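Local atomic coordinates of phosphoribosylformylglycinamidine cyclo-ligase (Thermus thermophilus HB8, PDB entry 5AVM), a protein that probably catalyses the ATP-dependent ring closure of formylglycinamidine ribonucleotide to 5-aminoimidazole ribonucleotide in de novo purine synthesis. Residues S87-D90 against L91-Q94; R222-L225 against K226-R229; G284-E287 against E288-Y291. All coordinates share one frame; numbering follows the deposited sequence.

Interaction 1 (S87-D90 against L91-Q94)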
ATOM      1  N   SER B  87      -8.594  -0.274  -8.442  1.00 22.69           N
ATOM      2  CA  SER B  87      -7.322  -0.978  -8.602  1.00 23.72           C
ATOM      3  C   SER B  87      -7.323  -1.784  -9.902  1.00 23.32           C
ATOM      4  O   SER B  87      -6.322  -1.826 -10.621  1.00 23.83           O
ATOM      5  CB  SER B  87      -7.075  -1.922  -7.409  1.00 25.53           C
ATOM      6  OG  SER B  87      -6.995  -1.213  -6.175  1.00 28.38           O
ATOM      7  N   VAL B  88      -8.445  -2.430 -10.194  1.00 21.98           N
ATOM      8  CA  VAL B  88      -8.571  -3.220 -11.405  1.00 20.99           C
ATOM      9  C   VAL B  88      -8.408  -2.345 -12.649  1.00 21.66           C
ATOM     10  O   VAL B  88      -7.729  -2.732 -13.598  1.00 23.40           O
ATOM     11  CB  VAL B  88      -9.944  -3.949 -11.452  1.00 21.22           C
ATOM     12  CG1 VAL B  88     -10.176  -4.563 -12.824  1.00 20.81           C
ATOM     13  CG2 VAL B  88      -9.989  -5.036 -10.386  1.00 20.02           C
ATOM     14  N   ASN B  89      -9.011  -1.158 -12.636  1.00 21.70           N
ATOM     15  CA  ASN B  89      -8.942  -0.257 -13.781  1.00 20.66           C
ATOM     16  C   ASN B  89      -7.568   0.328 -14.040  1.00 20.07           C
ATOM     17  O   ASN B  89      -7.173   0.473 -15.190  1.00 21.02           O
ATOM     18  CB  ASN B  89      -9.956   0.885 -13.641  1.00 22.28           C
ATOM     19  CG  ASN B  89     -11.399   0.423 -13.815  1.00 25.03           C
ATOM     20  OD1 ASN B  89     -11.665  -0.755 -14.096  1.00 26.03           O
ATOM     21  ND2 ASN B  89     -12.342   1.354 -13.651  1.00 23.81           N
ATOM     22  N   ASP B  90      -6.841   0.685 -12.987  1.00 21.80           N
ATOM     23  CA  ASP B  90      -5.498   1.240 -13.166  1.00 22.30           C
ATOM     24  C   ASP B  90      -4.590   0.222 -13.847  1.00 22.52           C
ATOM     25  O   ASP B  90      -3.611   0.584 -14.512  1.00 23.48           O
ATOM     26  CB  ASP B  90      -4.906   1.657 -11.816  1.00 22.58           C
ATOM     27  CG  ASP B  90      -5.162   3.120 -11.493  1.00 24.36           C
ATOM     28  OD1 ASP B  90      -5.990   3.752 -12.186  1.00 24.07           O
ATOM     29  OD2 ASP B  90      -4.534   3.642 -10.545  1.00 27.57           O
ATOM     30  N   LEU B  91      -4.931  -1.054 -13.678  1.00 22.03           N
ATOM     31  CA  LEU B  91      -4.176  -2.148 -14.270  1.00 22.94           C
ATOM     32  C   LEU B  91      -4.658  -2.385 -15.702  1.00 23.43           C
ATOM     33  O   LEU B  91      -3.848  -2.614 -16.598  1.00 22.96           O
ATOM     34  CB  LEU B  91      -4.337  -3.420 -13.423  1.00 21.88           C
ATOM     35  CG  LEU B  91      -3.046  -4.078 -12.915  1.00 23.66           C
ATOM     36  CD1 LEU B  91      -2.296  -3.136 -11.990  1.00 23.01           C
ATOM     37  CD2 LEU B  91      -3.386  -5.354 -12.180  1.00 23.85           C
ATOM     38  N   LEU B  92      -5.973  -2.317 -15.922  1.00 24.05           N
ATOM     39  CA  LEU B  92      -6.531  -2.507 -17.258  1.00 24.00           C
ATOM     40  C   LEU B  92      -6.002  -1.456 -18.219  1.00 24.14           C
ATOM     41  O   LEU B  92      -5.960  -1.681 -19.425  1.00 26.49           O
ATOM     42  CB  LEU B  92      -8.056  -2.441 -17.223  1.00 23.64           C
ATOM     43  CG  LEU B  92      -8.774  -3.640 -16.595  1.00 23.98           C
ATOM     44  CD1 LEU B  92     -10.268  -3.337 -16.492  1.00 23.99           C
ATOM     45  CD2 LEU B  92      -8.527  -4.894 -17.421  1.00 22.61           C
ATOM     46  N   ALA B  93      -5.602  -0.307 -17.682  1.00 24.90           N
ATOM     47  CA  ALA B  93      -5.052   0.776 -18.495  1.00 25.31           C
ATOM     48  C   ALA B  93      -3.682   0.372 -19.028  1.00 26.97           C
ATOM     49  O   ALA B  93      -3.242   0.859 -20.067  1.00 29.19           O
ATOM     50  CB  ALA B  93      -4.930   2.037 -17.665  1.00 25.21           C
ATOM     51  N   GLN B  94      -3.010  -0.518 -18.307  1.00 27.73           N
ATOM     52  CA  GLN B  94      -1.692  -1.007 -18.709  1.00 28.81           C
ATOM     53  C   GLN B  94      -1.820  -2.159 -19.713  1.00 28.01           C
ATOM     54  O   GLN B  94      -0.895  -2.443 -20.475  1.00 28.18           O
ATOM     55  CB  GLN B  94      -0.917  -1.489 -17.474  1.00 30.46           C
ATOM     56  CG  GLN B  94      -0.683  -0.416 -16.422  1.00 32.74           C
ATOM     57  CD  GLN B  94       0.157  -0.913 -15.257  1.00 33.83           C
ATOM     58  OE1 GLN B  94       1.219  -1.504 -15.453  1.00 33.91           O
ATOM     59  NE2 GLN B  94      -0.311  -0.665 -14.036  1.00 34.19           N
TER

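Interaction 2 (R222-L225 against K226-R229)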
ATOM      1  N   ARG B 222     -16.837   1.850 -10.827  1.00 20.58           N
ATOM      2  CA  ARG B 222     -17.113   0.793 -11.797  1.00 21.72           C
ATOM      3  C   ARG B 222     -15.868   0.137 -12.407  1.00 22.07           C
ATOM      4  O   ARG B 222     -14.949   0.824 -12.859  1.00 21.73           O
ATOM      5  CB  ARG B 222     -17.997   1.353 -12.913  1.00 22.25           C
ATOM      6  CG  ARG B 222     -18.441   0.347 -13.952  1.00 25.16           C
ATOM      7  CD  ARG B 222     -19.559   0.930 -14.800  1.00 28.03           C
ATOM      8  NE  ARG B 222     -20.767   1.128 -14.000  1.00 33.31           N
ATOM      9  CZ  ARG B 222     -21.834   1.831 -14.387  1.00 35.46           C
ATOM     10  NH1 ARG B 222     -21.856   2.421 -15.575  1.00 35.84           N
ATOM     11  NH2 ARG B 222     -22.886   1.942 -13.584  1.00 34.51           N
ATOM     12  N   ALA B 223     -15.852  -1.196 -12.421  1.00 22.30           N
ATOM     13  CA  ALA B 223     -14.748  -1.962 -12.994  1.00 22.38           C
ATOM     14  C   ALA B 223     -15.041  -2.285 -14.452  1.00 23.24           C
ATOM     15  O   ALA B 223     -16.176  -2.604 -14.803  1.00 24.17           O
ATOM     16  CB  ALA B 223     -14.545  -3.254 -12.221  1.00 22.14           C
ATOM     17  N   TYR B 224     -14.014  -2.218 -15.295  1.00 24.25           N
ATOM     18  CA  TYR B 224     -14.171  -2.508 -16.717  1.00 23.86           C
ATOM     19  C   TYR B 224     -13.462  -3.784 -17.155  1.00 24.62           C
ATOM     20  O   TYR B 224     -13.103  -3.931 -18.325  1.00 23.04           O
ATOM     21  CB  TYR B 224     -13.666  -1.322 -17.540  1.00 23.05           C
ATOM     22  CG  TYR B 224     -14.423  -0.058 -17.214  1.00 24.48           C
ATOM     23  CD1 TYR B 224     -15.773   0.072 -17.545  1.00 24.03           C
ATOM     24  CD2 TYR B 224     -13.820   0.966 -16.495  1.00 24.30           C
ATOM     25  CE1 TYR B 224     -16.501   1.188 -17.158  1.00 25.99           C
ATOM     26  CE2 TYR B 224     -14.534   2.083 -16.105  1.00 26.06           C
ATOM     27  CZ  TYR B 224     -15.873   2.188 -16.435  1.00 26.44           C
ATOM     28  OH  TYR B 224     -16.576   3.295 -16.028  1.00 29.56           O
ATOM     29  N   LEU B 225     -13.274  -4.708 -16.216  1.00 26.07           N
ATOM     30  CA  LEU B 225     -12.601  -5.964 -16.525  1.00 29.58           C
ATOM     31  C   LEU B 225     -13.426  -6.777 -17.532  1.00 31.45           C
ATOM     32  O   LEU B 225     -12.897  -7.268 -18.536  1.00 32.01           O
ATOM     33  CB  LEU B 225     -12.357  -6.769 -15.231  1.00 28.64           C
ATOM     34  CG  LEU B 225     -11.528  -8.068 -15.307  1.00 27.97           C
ATOM     35  CD1 LEU B 225     -10.218  -7.822 -16.042  1.00 23.92           C
ATOM     36  CD2 LEU B 225     -11.266  -8.593 -13.899  1.00 26.30           C
ATOM     37  N   LYS B 226     -14.723  -6.899 -17.266  1.00 33.26           N
ATOM     38  CA  LYS B 226     -15.621  -7.640 -18.144  1.00 33.86           C
ATOM     39  C   LYS B 226     -15.531  -7.067 -19.561  1.00 33.00           C
ATOM     40  O   LYS B 226     -15.429  -7.808 -20.539  1.00 32.38           O
ATOM     41  CB  LYS B 226     -17.045  -7.560 -17.583  1.00 36.68           C
ATOM     42  CG  LYS B 226     -17.104  -7.984 -16.105  1.00 41.17           C
ATOM     43  CD  LYS B 226     -18.488  -7.861 -15.462  1.00 44.33           C
ATOM     44  CE  LYS B 226     -19.439  -8.974 -15.894  1.00 46.56           C
ATOM     45  NZ  LYS B 226     -20.764  -8.872 -15.208  1.00 47.87           N
ATOM     46  N   GLU B 227     -15.544  -5.740 -19.665  1.00 33.46           N
ATOM     47  CA  GLU B 227     -15.436  -5.065 -20.957  1.00 31.94           C
ATOM     48  C   GLU B 227     -14.188  -5.533 -21.693  1.00 32.10           C
ATOM     49  O   GLU B 227     -14.274  -6.223 -22.707  1.00 33.09           O
ATOM     50  CB  GLU B 227     -15.342  -3.554 -20.764  1.00 30.62           C
ATOM     51  CG  GLU B 227     -16.645  -2.802 -20.894  1.00 30.51           C
ATOM     52  CD  GLU B 227     -17.559  -2.952 -19.706  1.00 30.71           C
ATOM     53  OE1 GLU B 227     -17.114  -3.487 -18.670  1.00 30.17           O
ATOM     54  OE2 GLU B 227     -18.726  -2.514 -19.812  1.00 31.91           O
ATOM     55  N   PHE B 228     -13.030  -5.142 -21.163  1.00 31.79           N
ATOM     56  CA  PHE B 228     -11.732  -5.489 -21.733  1.00 29.93           C
ATOM     57  C   PHE B 228     -11.623  -6.933 -22.186  1.00 31.13           C
ATOM     58  O   PHE B 228     -11.123  -7.206 -23.275  1.00 32.69           O
ATOM     59  CB  PHE B 228     -10.613  -5.181 -20.731  1.00 25.64           C
ATOM     60  CG  PHE B 228     -10.190  -3.744 -20.730  1.00 23.53           C
ATOM     61  CD1 PHE B 228     -11.039  -2.754 -20.249  1.00 22.79           C
ATOM     62  CD2 PHE B 228      -8.965  -3.367 -21.270  1.00 23.22           C
ATOM     63  CE1 PHE B 228     -10.673  -1.400 -20.315  1.00 22.78           C
ATOM     64  CE2 PHE B 228      -8.591  -2.016 -21.339  1.00 22.78           C
ATOM     65  CZ  PHE B 228      -9.450  -1.032 -20.861  1.00 21.06           C
ATOM     66  N   ARG B 229     -12.082  -7.861 -21.356  1.00 32.36           N
ATOM     67  CA  ARG B 229     -12.013  -9.265 -21.723  1.00 33.78           C
ATOM     68  C   ARG B 229     -12.790  -9.519 -23.010  1.00 33.82           C
ATOM     69  O   ARG B 229     -12.359 -10.292 -23.862  1.00 33.11           O
ATOM     70  CB  ARG B 229     -12.525 -10.136 -20.573  1.00 34.00           C
ATOM     71  CG  ARG B 229     -11.472 -10.330 -19.484  1.00 37.04           C
ATOM     72  CD  ARG B 229     -12.022 -11.001 -18.233  1.00 40.51           C
ATOM     73  NE  ARG B 229     -10.966 -11.331 -17.269  1.00 41.54           N
ATOM     74  CZ  ARG B 229     -11.193 -11.694 -16.008  1.00 43.72           C
ATOM     75  NH1 ARG B 229     -12.438 -11.771 -15.553  1.00 43.98           N
ATOM     76  NH2 ARG B 229     -10.176 -11.984 -15.200  1.00 42.43           N
TER
HETATM   77  O   HOH W   1     -18.243  -2.763 -16.267  1.00 28.51           O

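Interaction 3 (G284-E287 against E288-Y291)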
ATOM      1  N   GLY B 284     -22.330  25.526  -7.065  1.00 33.86           N
ATOM      2  CA  GLY B 284     -22.014  26.607  -7.977  1.00 34.00           C
ATOM      3  C   GLY B 284     -20.600  26.414  -8.478  1.00 35.72           C
ATOM      4  O   GLY B 284     -19.788  27.339  -8.474  1.00 37.09           O
ATOM      5  N   ILE B 285     -20.313  25.192  -8.906  1.00 35.19           N
ATOM      6  CA  ILE B 285     -18.991  24.825  -9.396  1.00 34.52           C
ATOM      7  C   ILE B 285     -18.854  25.066 -10.897  1.00 34.90           C
ATOM      8  O   ILE B 285     -19.651  24.565 -11.693  1.00 34.76           O
ATOM      9  CB  ILE B 285     -18.706  23.337  -9.079  1.00 33.33           C
ATOM     10  CG1 ILE B 285     -18.824  23.108  -7.569  1.00 32.11           C
ATOM     11  CG2 ILE B 285     -17.328  22.946  -9.574  1.00 31.12           C
ATOM     12  CD1 ILE B 285     -18.966  21.664  -7.175  1.00 33.24           C
ATOM     13  N   PRO B 286     -17.845  25.856 -11.297  1.00 35.25           N
ATOM     14  CA  PRO B 286     -17.582  26.177 -12.706  1.00 37.18           C
ATOM     15  C   PRO B 286     -17.277  24.919 -13.528  1.00 38.98           C
ATOM     16  O   PRO B 286     -16.779  23.927 -12.991  1.00 38.88           O
ATOM     17  CB  PRO B 286     -16.378  27.116 -12.628  1.00 36.37           C
ATOM     18  CG  PRO B 286     -16.554  27.783 -11.292  1.00 36.12           C
ATOM     19  CD  PRO B 286     -16.958  26.629 -10.410  1.00 34.73           C
ATOM     20  N   GLU B 287     -17.568  24.964 -14.825  1.00 40.87           N
ATOM     21  CA  GLU B 287     -17.321  23.819 -15.703  1.00 42.76           C
ATOM     22  C   GLU B 287     -15.830  23.479 -15.786  1.00 43.54           C
ATOM     23  O   GLU B 287     -15.455  22.311 -15.713  1.00 43.20           O
ATOM     24  CB  GLU B 287     -17.848  24.098 -17.115  1.00 43.54           C
ATOM     25  CG  GLU B 287     -18.144  22.838 -17.920  1.00 45.33           C
ATOM     26  CD  GLU B 287     -17.946  23.016 -19.414  1.00 45.52           C
ATOM     27  OE1 GLU B 287     -18.394  22.135 -20.176  1.00 48.11           O
ATOM     28  OE2 GLU B 287     -17.334  24.019 -19.834  1.00 46.31           O
ATOM     29  N   GLU B 288     -14.990  24.500 -15.944  1.00 45.61           N
ATOM     30  CA  GLU B 288     -13.539  24.317 -16.040  1.00 46.50           C
ATOM     31  C   GLU B 288     -13.010  23.540 -14.840  1.00 45.31           C
ATOM     32  O   GLU B 288     -12.006  22.831 -14.929  1.00 44.62           O
ATOM     33  CB  GLU B 288     -12.837  25.677 -16.120  1.00 49.33           C
ATOM     34  CG  GLU B 288     -13.149  26.477 -17.381  1.00 54.59           C
ATOM     35  CD  GLU B 288     -12.477  25.912 -18.626  1.00 57.88           C
ATOM     36  OE1 GLU B 288     -12.701  24.722 -18.948  1.00 60.89           O
ATOM     37  OE2 GLU B 288     -11.723  26.662 -19.284  1.00 58.96           O
ATOM     38  N   GLU B 289     -13.700  23.690 -13.717  1.00 44.31           N
ATOM     39  CA  GLU B 289     -13.338  23.014 -12.482  1.00 43.06           C
ATOM     40  C   GLU B 289     -14.000  21.644 -12.377  1.00 40.80           C
ATOM     41  O   GLU B 289     -13.468  20.742 -11.740  1.00 40.83           O
ATOM     42  CB  GLU B 289     -13.735  23.884 -11.292  1.00 45.04           C
ATOM     43  CG  GLU B 289     -13.894  23.135  -9.989  1.00 47.38           C
ATOM     44  CD  GLU B 289     -14.008  24.078  -8.818  1.00 49.96           C
ATOM     45  OE1 GLU B 289     -14.705  25.108  -8.956  1.00 51.22           O
ATOM     46  OE2 GLU B 289     -13.405  23.785  -7.763  1.00 51.56           O
ATOM     47  N   MET B 290     -15.164  21.489 -12.998  1.00 38.75           N
ATOM     48  CA  MET B 290     -15.868  20.212 -12.972  1.00 36.50           C
ATOM     49  C   MET B 290     -15.064  19.118 -13.670  1.00 35.70           C
ATOM     50  O   MET B 290     -15.001  17.982 -13.190  1.00 36.52           O
ATOM     51  CB  MET B 290     -17.239  20.335 -13.646  1.00 34.95           C
ATOM     52  CG  MET B 290     -18.297  21.014 -12.799  1.00 31.93           C
ATOM     53  SD  MET B 290     -18.480  20.269 -11.174  1.00 29.74           S
ATOM     54  CE  MET B 290     -19.602  18.927 -11.509  1.00 29.04           C
ATOM     55  N   TYR B 291     -14.456  19.463 -14.803  1.00 33.91           N
ATOM     56  CA  TYR B 291     -13.664  18.508 -15.570  1.00 33.35           C
ATOM     57  C   TYR B 291     -12.270  18.307 -15.003  1.00 32.44           C
ATOM     58  O   TYR B 291     -11.547  17.404 -15.410  1.00 32.71           O
ATOM     59  CB  TYR B 291     -13.558  18.949 -17.031  1.00 33.22           C
ATOM     60  CG  TYR B 291     -14.815  18.681 -17.819  1.00 34.49           C
ATOM     61  CD1 TYR B 291     -15.953  19.455 -17.629  1.00 34.29           C
ATOM     62  CD2 TYR B 291     -14.892  17.605 -18.700  1.00 33.99           C
ATOM     63  CE1 TYR B 291     -17.141  19.163 -18.288  1.00 35.32           C
ATOM     64  CE2 TYR B 291     -16.078  17.304 -19.364  1.00 35.71           C
ATOM     65  CZ  TYR B 291     -17.200  18.088 -19.150  1.00 35.42           C
ATOM     66  OH  TYR B 291     -18.391  17.793 -19.778  1.00 37.78           O
TER
HETATM   67  O   HOH W   2     -20.107  19.835 -18.600  1.00 47.42           O

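Interaction 1 (S87-D90 against L91-Q94)
Leu92 N donates to Val88 O at 2.9 Å and Ala93 N to Asn89 O at 3.0 Å, i to i+4 bonds in the C-terminal part of helix 79-92. The pattern is less regular one residue earlier, where Leu91 N reaches Ser87 O and Val88 O only weakly. This helix belongs to the N-terminal domain of the AIR synthase fold and is wedged between strands of its sheet and helix 225-233. Val88 and Leu92 lie side by side and point the same way, and CG1 of Val88 rests 3.9 Å from CD1 of Leu92. The valine torsion sets this up: chi1 of 170° turns CG1 opposite to the backbone N and beside the carbonyl carbon, while CG2 lies anti to the carbonyl carbon, beside the backbone N. Leu225 packs on both residues, and Phe228 and Trp232 add to the apolar surface round Leu92. Asn89 adds a polar neighbour, its OD1 lying 3.8 Å from Leu92 CD1, but the amide is engaged elsewhere: OD1 accepts from Tyr224 N and ND2 donates to Arg222 O, which fixes the rotation of the group. Asp90 heads for another part of the fold, where OD1 bonds His243 ND1 and OD2 lies close to the like-charged Asp61. Gln94, its chain extended beyond CG, passes alongside the Asp90 carbonyl, with Gln94 CG 3.6 Å from Asp90 O.

Interaction 2 (R222-L225 against K226-R229)
With chi1 at -174°, Leu225 carries its CG away from its own backbone N and against the guanidinium of Arg229, whose chain runs extended from CG to NE. Leu225 CG sits over the centre of that flat group, 3.7 Å from Arg229 CZ, so one face is covered by an apolar branch, while Arg229 NE forms a salt bridge with Glu97. A second pair is set by the bend of Glu227 at chi2 (75°), which curls the carboxylate back toward the preceding loop. Its OE1 comes to the edge of the Tyr224 ring, 4.0 Å from Tyr224 CD1, with the ring and carboxylate planes nearly perpendicular at 79°. A water donates to Glu227 OE1 and to Ala223 O, linking the carboxylate to the backbone just before the helix. Phe228 turns the edge of its ring to Tyr224 O, and its CD1 also meets Tyr224 CB at 4.0 Å. Arg229 N bonds Leu225 O at 3.0 Å. Beyond the turn, the Tyr224 hydroxyl bonds Pro181 O, and Phe228 packs on Leu180 and Met300 of the C-terminal domain's sheet. Tyr224 is the N-cap residue, right before helix 225-233, and Tyr224 O accepts from Phe228 N at 3.1 Å; the whole is the first turn of an alpha-helix lying between that sheet and helix 79-92 of the N-terminal domain.

Interaction 3 (G284-E287 against E288-Y291)
Ile285 and Met290 make the close-packed part of this helix start. The methyl CG2 of Ile285 lies 3.3 Å from Met290 SD, the two side chains crossing at about a right angle. Met290 bends at both chi2 and chi3, which folds its sulfur back over the residue that precedes the N-cap. Glu289 also runs past this methyl: its CG approaches Ile285 CG2 to 3.5 Å, and its carboxylate oxygen OE1 lies 3.1 Å from Pro286 CD. Leu192 and Val196 of helix 190-196 close over Ile285. Pro286, at the N-cap position, offers its carbonyl to Met290 N at 2.9 Å and, weakly, to Glu289 N. Just upstream, Gly284 ends helix 275-283 in a Schellman motif, so two helices are joined by a very short link.

The solvent side is marked by exposed Glu288 and a bridging water, although Glu287 and Tyr291 both also touch Leu332. These two meet obliquely, Glu287 CG being 3.8 Å from Tyr291 CE1, and the carboxylate plane stands 84° from the ring. Glu287 O lies at the ring edge and accepts from Tyr291 N at 3.2 Å. The water, in the ring plane, joins Tyr291 OH, at 2.9 Å, to Glu287 OE1, which also forms a salt bridge with Arg267. Glu288, bent at chi2, has its OE1 4.8 Å from Glu287 OE2, like charges not in contact. Three consecutive glutamates in the first turn should interact favourably with the helix dipole; Arg267 probably eases the Glu287-Glu288 repulsion, while Arg292 is a weak, long partner of Glu289.

Each contact spans neighbouring residues of one continuous run, so the three follow in series along the chain and none nests or crosses. Interaction 1 comes first, in the C-terminal part of helix 79-92; interaction 2 closes the turn that leads from the loop after helix 213-218 into helix 225-233; interaction 3 closes the short link between helices 275-283 and 287-293. Interactions 1 and 2 touch, their centres 9 Å apart, and so join the N-terminal and C-terminal family regions through both polar and apolar contacts. Interaction 3 stands apart, its centre about 29 Å from that of interaction 2, and ties helix 190-196 to the edge strand 330-332.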